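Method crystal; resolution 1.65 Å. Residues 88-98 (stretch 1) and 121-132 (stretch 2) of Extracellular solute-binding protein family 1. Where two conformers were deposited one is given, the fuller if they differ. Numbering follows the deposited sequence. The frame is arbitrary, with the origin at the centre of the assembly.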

# COMPACT_ATOMS: atom_id res chain seq x y z
N ASP A 88 -4.02 11.51 -6.19
CA ASP A 88 -4.28 10.52 -5.17
C ASP A 88 -5.51 9.67 -5.52
O ASP A 88 -6.45 10.14 -6.17
CB ASP A 88 -4.51 11.17 -3.82
CG ASP A 88 -4.55 10.13 -2.68
OD1 ASP A 88 -3.48 9.60 -2.32
OD2 ASP A 88 -5.66 9.85 -2.17
N TYR A 89 -5.49 8.43 -5.07
CA TYR A 89 -6.59 7.49 -5.29
C TYR A 89 -7.95 8.04 -4.85
O TYR A 89 -8.96 7.78 -5.50
CB TYR A 89 -6.28 6.16 -4.58
CG TYR A 89 -7.11 4.98 -5.03
CD1 TYR A 89 -7.30 4.69 -6.38
CD2 TYR A 89 -7.69 4.13 -4.10
CE1 TYR A 89 -8.05 3.60 -6.79
CE2 TYR A 89 -8.44 3.03 -4.49
CZ TYR A 89 -8.63 2.77 -5.84
OH TYR A 89 -9.38 1.69 -6.22
N GLU A 90 -7.96 8.80 -3.76
CA GLU A 90 -9.18 9.42 -3.23
C GLU A 90 -9.86 10.39 -4.21
O GLU A 90 -11.10 10.54 -4.21
CB GLU A 90 -8.86 10.15 -1.92
CG GLU A 90 -10.04 10.93 -1.33
CD GLU A 90 -9.77 11.52 0.04
OE1 GLU A 90 -8.61 11.48 0.52
OE2 GLU A 90 -10.74 12.05 0.64
N TYR A 91 -9.06 11.08 -5.02
CA TYR A 91 -9.55 12.18 -5.85
C TYR A 91 -9.57 11.93 -7.35
O TYR A 91 -10.14 12.72 -8.11
CB TYR A 91 -8.72 13.41 -5.56
CG TYR A 91 -8.92 13.98 -4.17
CD1 TYR A 91 -10.17 14.39 -3.74
CD2 TYR A 91 -7.86 14.10 -3.29
CE1 TYR A 91 -10.35 14.91 -2.47
CE2 TYR A 91 -8.02 14.62 -2.03
CZ TYR A 91 -9.26 15.02 -1.62
OH TYR A 91 -9.41 15.54 -0.36
N ILE A 92 -8.97 10.83 -7.79
CA ILE A 92 -8.79 10.62 -9.22
C ILE A 92 -10.14 10.50 -9.94
O ILE A 92 -10.29 11.02 -11.04
CB ILE A 92 -7.85 9.44 -9.52
CG1 ILE A 92 -7.48 9.42 -11.01
CG2 ILE A 92 -8.44 8.11 -9.05
CD1 ILE A 92 -6.29 8.54 -11.32
N ASP A 93 -11.13 9.85 -9.31
CA ASP A 93 -12.44 9.69 -9.94
C ASP A 93 -13.04 11.06 -10.24
O ASP A 93 -13.55 11.29 -11.35
CB ASP A 93 -13.40 8.90 -9.06
CG ASP A 93 -14.80 8.79 -9.67
OD1 ASP A 93 -14.99 7.95 -10.58
OD2 ASP A 93 -15.72 9.52 -9.22
N ALA A 94 -12.99 11.95 -9.26
CA ALA A 94 -13.60 13.27 -9.40
C ALA A 94 -12.96 14.06 -10.54
O ALA A 94 -13.66 14.58 -11.42
CB ALA A 94 -13.50 14.04 -8.09
N TYR A 95 -11.62 14.11 -10.55
CA TYR A 95 -10.90 14.84 -11.60
C TYR A 95 -11.14 14.23 -12.99
O TYR A 95 -11.33 14.95 -13.96
CB TYR A 95 -9.41 14.92 -11.27
CG TYR A 95 -9.10 16.01 -10.26
CD1 TYR A 95 -9.16 15.77 -8.90
CD2 TYR A 95 -8.78 17.29 -10.68
CE1 TYR A 95 -8.88 16.77 -7.98
CE2 TYR A 95 -8.51 18.30 -9.76
CZ TYR A 95 -8.57 18.03 -8.41
OH TYR A 95 -8.32 19.03 -7.50
N ALA A 96 -11.15 12.91 -13.05
CA ALA A 96 -11.33 12.18 -14.31
C ALA A 96 -12.72 12.42 -14.88
O ALA A 96 -12.86 12.69 -16.06
CB ALA A 96 -11.11 10.69 -14.11
N LYS A 97 -13.74 12.32 -14.03
CA LYS A 97 -15.12 12.44 -14.49
C LYS A 97 -15.46 13.85 -14.94
O LYS A 97 -16.31 14.04 -15.83
CB LYS A 97 -16.08 11.95 -13.40
CG LYS A 97 -15.98 10.44 -13.30
CD LYS A 97 -17.08 9.80 -12.47
CE LYS A 97 -17.16 8.32 -12.83
NZ LYS A 97 -17.57 7.47 -11.68
N GLU A 98 -14.79 14.84 -14.35
CA GLU A 98 -14.97 16.23 -14.76
C GLU A 98 -14.29 16.51 -16.09
O GLU A 98 -14.54 17.53 -16.69
CB GLU A 98 -14.37 17.18 -13.73
CG GLU A 98 -15.21 17.43 -12.49
CD GLU A 98 -14.60 18.51 -11.62
OE1 GLU A 98 -13.82 19.34 -12.15
OE2 GLU A 98 -14.90 18.53 -10.40
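Stretch 2 (121-132) KSGYIDGGLYGI

No hydrogen bond or salt bridge links the two stretches; a hairpin packs against one side of a helix mainly through apolar and van der Waals contacts, burying 425 Å² in total. In stretch 1, Asp 88 is extended, and the chain is helical by Ile 92; Glu 90 N donates a hydrogen bond to Asp 88 OD2 (3.0 Å). Stretch 2 opens with a type I turn from Lys 121 to Tyr 124, then forms two short strands, 124-125 and 128-129, joined by a type I' turn from Ile 125 to Gly 128. Ile 125 N to Gly 128 O (2.9 Å) and Gly 128 N to Ile 125 O (3.0 Å) close this hairpin, and Tyr 130 N to Gly 123 O (2.9 Å) extends the pairing.

The first arm follows the helix in the same sense: Ser 122 lies nearest Tyr 89 and Ile 125 nearest Asp 93, with CA atoms 7.8 and 6.4 Å apart. After the turn the chain comes back past the helix, bringing the CA of Tyr 130 to 6.4 Å from that of Ala 96.

Ile 125 points toward the helix, its CG1 4.0 Å from Ala 96 CB and its CD1 4.4 Å from Ile 92 CG2. Ala 96 CB also sits over one face of the Tyr 130 ring, 4.1 Å from the centroid, a CH-pi contact that the small methyl group makes at close range. Ile 92 CD1 reaches the backbone at Gly 131 N (3.7 Å); a CB on Gly 131 would clash with this methyl. Before Ile 92 in sequence, the Tyr 89 ring meets Ser 122 O at its edge, with Tyr 89 CE1 to Ser 122 O 3.4 Å.

At the exposed margin, Lys 97 NZ forms a salt bridge with Asp 93 OD1 (2.8 Å) within its own helix. Asp 126 OD2 is 4.0 Å from Lys 97 NZ, beyond salt-bridge range, though it is 3.2 Å from Lys 97 CE.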

# COMPACT_ATOMS: atom_id res chain seq x y z
N LYS A 121 -4.68 -0.98 -13.27
CA LYS A 121 -6.13 -0.94 -13.13
C LYS A 121 -6.59 0.10 -12.10
O LYS A 121 -7.66 0.69 -12.24
CB LYS A 121 -6.66 -2.32 -12.74
CG LYS A 121 -8.16 -2.46 -12.81
CD LYS A 121 -8.66 -2.27 -14.23
CE LYS A 121 -10.13 -2.66 -14.36
NZ LYS A 121 -10.83 -1.77 -15.32
N SER A 122 -5.76 0.36 -11.09
CA SER A 122 -6.08 1.36 -10.06
C SER A 122 -6.20 2.79 -10.63
O SER A 122 -6.83 3.64 -10.01
CB SER A 122 -5.08 1.31 -8.90
OG SER A 122 -3.80 1.78 -9.27
N GLY A 123 -5.62 3.05 -11.80
CA GLY A 123 -5.71 4.36 -12.44
C GLY A 123 -6.84 4.48 -13.44
O GLY A 123 -7.00 5.52 -14.07
N TYR A 124 -7.62 3.41 -13.61
CA TYR A 124 -8.72 3.39 -14.58
C TYR A 124 -10.00 3.95 -13.98
O TYR A 124 -10.35 3.68 -12.83
CB TYR A 124 -8.98 1.98 -15.14
CG TYR A 124 -8.20 1.63 -16.38
CD1 TYR A 124 -6.87 1.24 -16.30
CD2 TYR A 124 -8.80 1.68 -17.64
CE1 TYR A 124 -6.15 0.91 -17.44
CE2 TYR A 124 -8.09 1.36 -18.78
CZ TYR A 124 -6.77 0.97 -18.68
OH TYR A 124 -6.06 0.66 -19.81
N ILE A 125 -10.69 4.75 -14.78
CA ILE A 125 -12.03 5.23 -14.46
C ILE A 125 -12.84 5.05 -15.74
O ILE A 125 -12.45 5.55 -16.79
CB ILE A 125 -12.02 6.71 -14.03
CG1 ILE A 125 -11.14 6.95 -12.79
CG2 ILE A 125 -13.44 7.20 -13.75
CD1 ILE A 125 -11.68 6.38 -11.49
N ASP A 126 -13.94 4.30 -15.68
CA ASP A 126 -14.82 4.12 -16.85
C ASP A 126 -14.08 3.89 -18.17
O ASP A 126 -14.35 4.57 -19.17
CB ASP A 126 -15.74 5.34 -17.00
CG ASP A 126 -16.65 5.54 -15.80
OD1 ASP A 126 -16.95 4.56 -15.10
OD2 ASP A 126 -17.07 6.70 -15.58
N GLY A 127 -13.14 2.95 -18.17
CA GLY A 127 -12.46 2.52 -19.39
C GLY A 127 -11.26 3.35 -19.84
O GLY A 127 -10.55 2.95 -20.76
N GLY A 128 -11.03 4.49 -19.19
CA GLY A 128 -9.88 5.34 -19.51
C GLY A 128 -8.85 5.21 -18.41
O GLY A 128 -9.21 4.92 -17.26
N LEU A 129 -7.58 5.43 -18.75
CA LEU A 129 -6.49 5.39 -17.78
C LEU A 129 -6.09 6.83 -17.46
O LEU A 129 -5.54 7.52 -18.30
CB LEU A 129 -5.30 4.62 -18.35
CG LEU A 129 -4.01 4.61 -17.53
CD1 LEU A 129 -4.22 3.93 -16.19
CD2 LEU A 129 -2.89 3.95 -18.32
N TYR A 130 -6.35 7.28 -16.24
CA TYR A 130 -6.17 8.69 -15.91
C TYR A 130 -5.02 9.02 -14.96
O TYR A 130 -4.74 10.18 -14.68
CB TYR A 130 -7.49 9.26 -15.41
CG TYR A 130 -8.53 9.22 -16.51
CD1 TYR A 130 -8.48 10.13 -17.56
CD2 TYR A 130 -9.53 8.26 -16.51
CE1 TYR A 130 -9.41 10.10 -18.58
CE2 TYR A 130 -10.47 8.22 -17.53
CZ TYR A 130 -10.41 9.14 -18.56
OH TYR A 130 -11.34 9.09 -19.56
N GLY A 131 -4.37 7.99 -14.46
CA GLY A 131 -3.19 8.16 -13.64
C GLY A 131 -2.40 6.88 -13.64
O GLY A 131 -2.96 5.80 -13.76
N ILE A 132 -1.09 7.00 -13.51
CA ILE A 132 -0.22 5.84 -13.38
C ILE A 132 0.41 5.84 -11.98
O ILE A 132 1.02 6.83 -11.56
CB ILE A 132 0.84 5.82 -14.49
CG1 ILE A 132 0.12 5.80 -15.86
CG2 ILE A 132 1.71 4.59 -14.32
CD1 ILE A 132 1.04 5.91 -17.05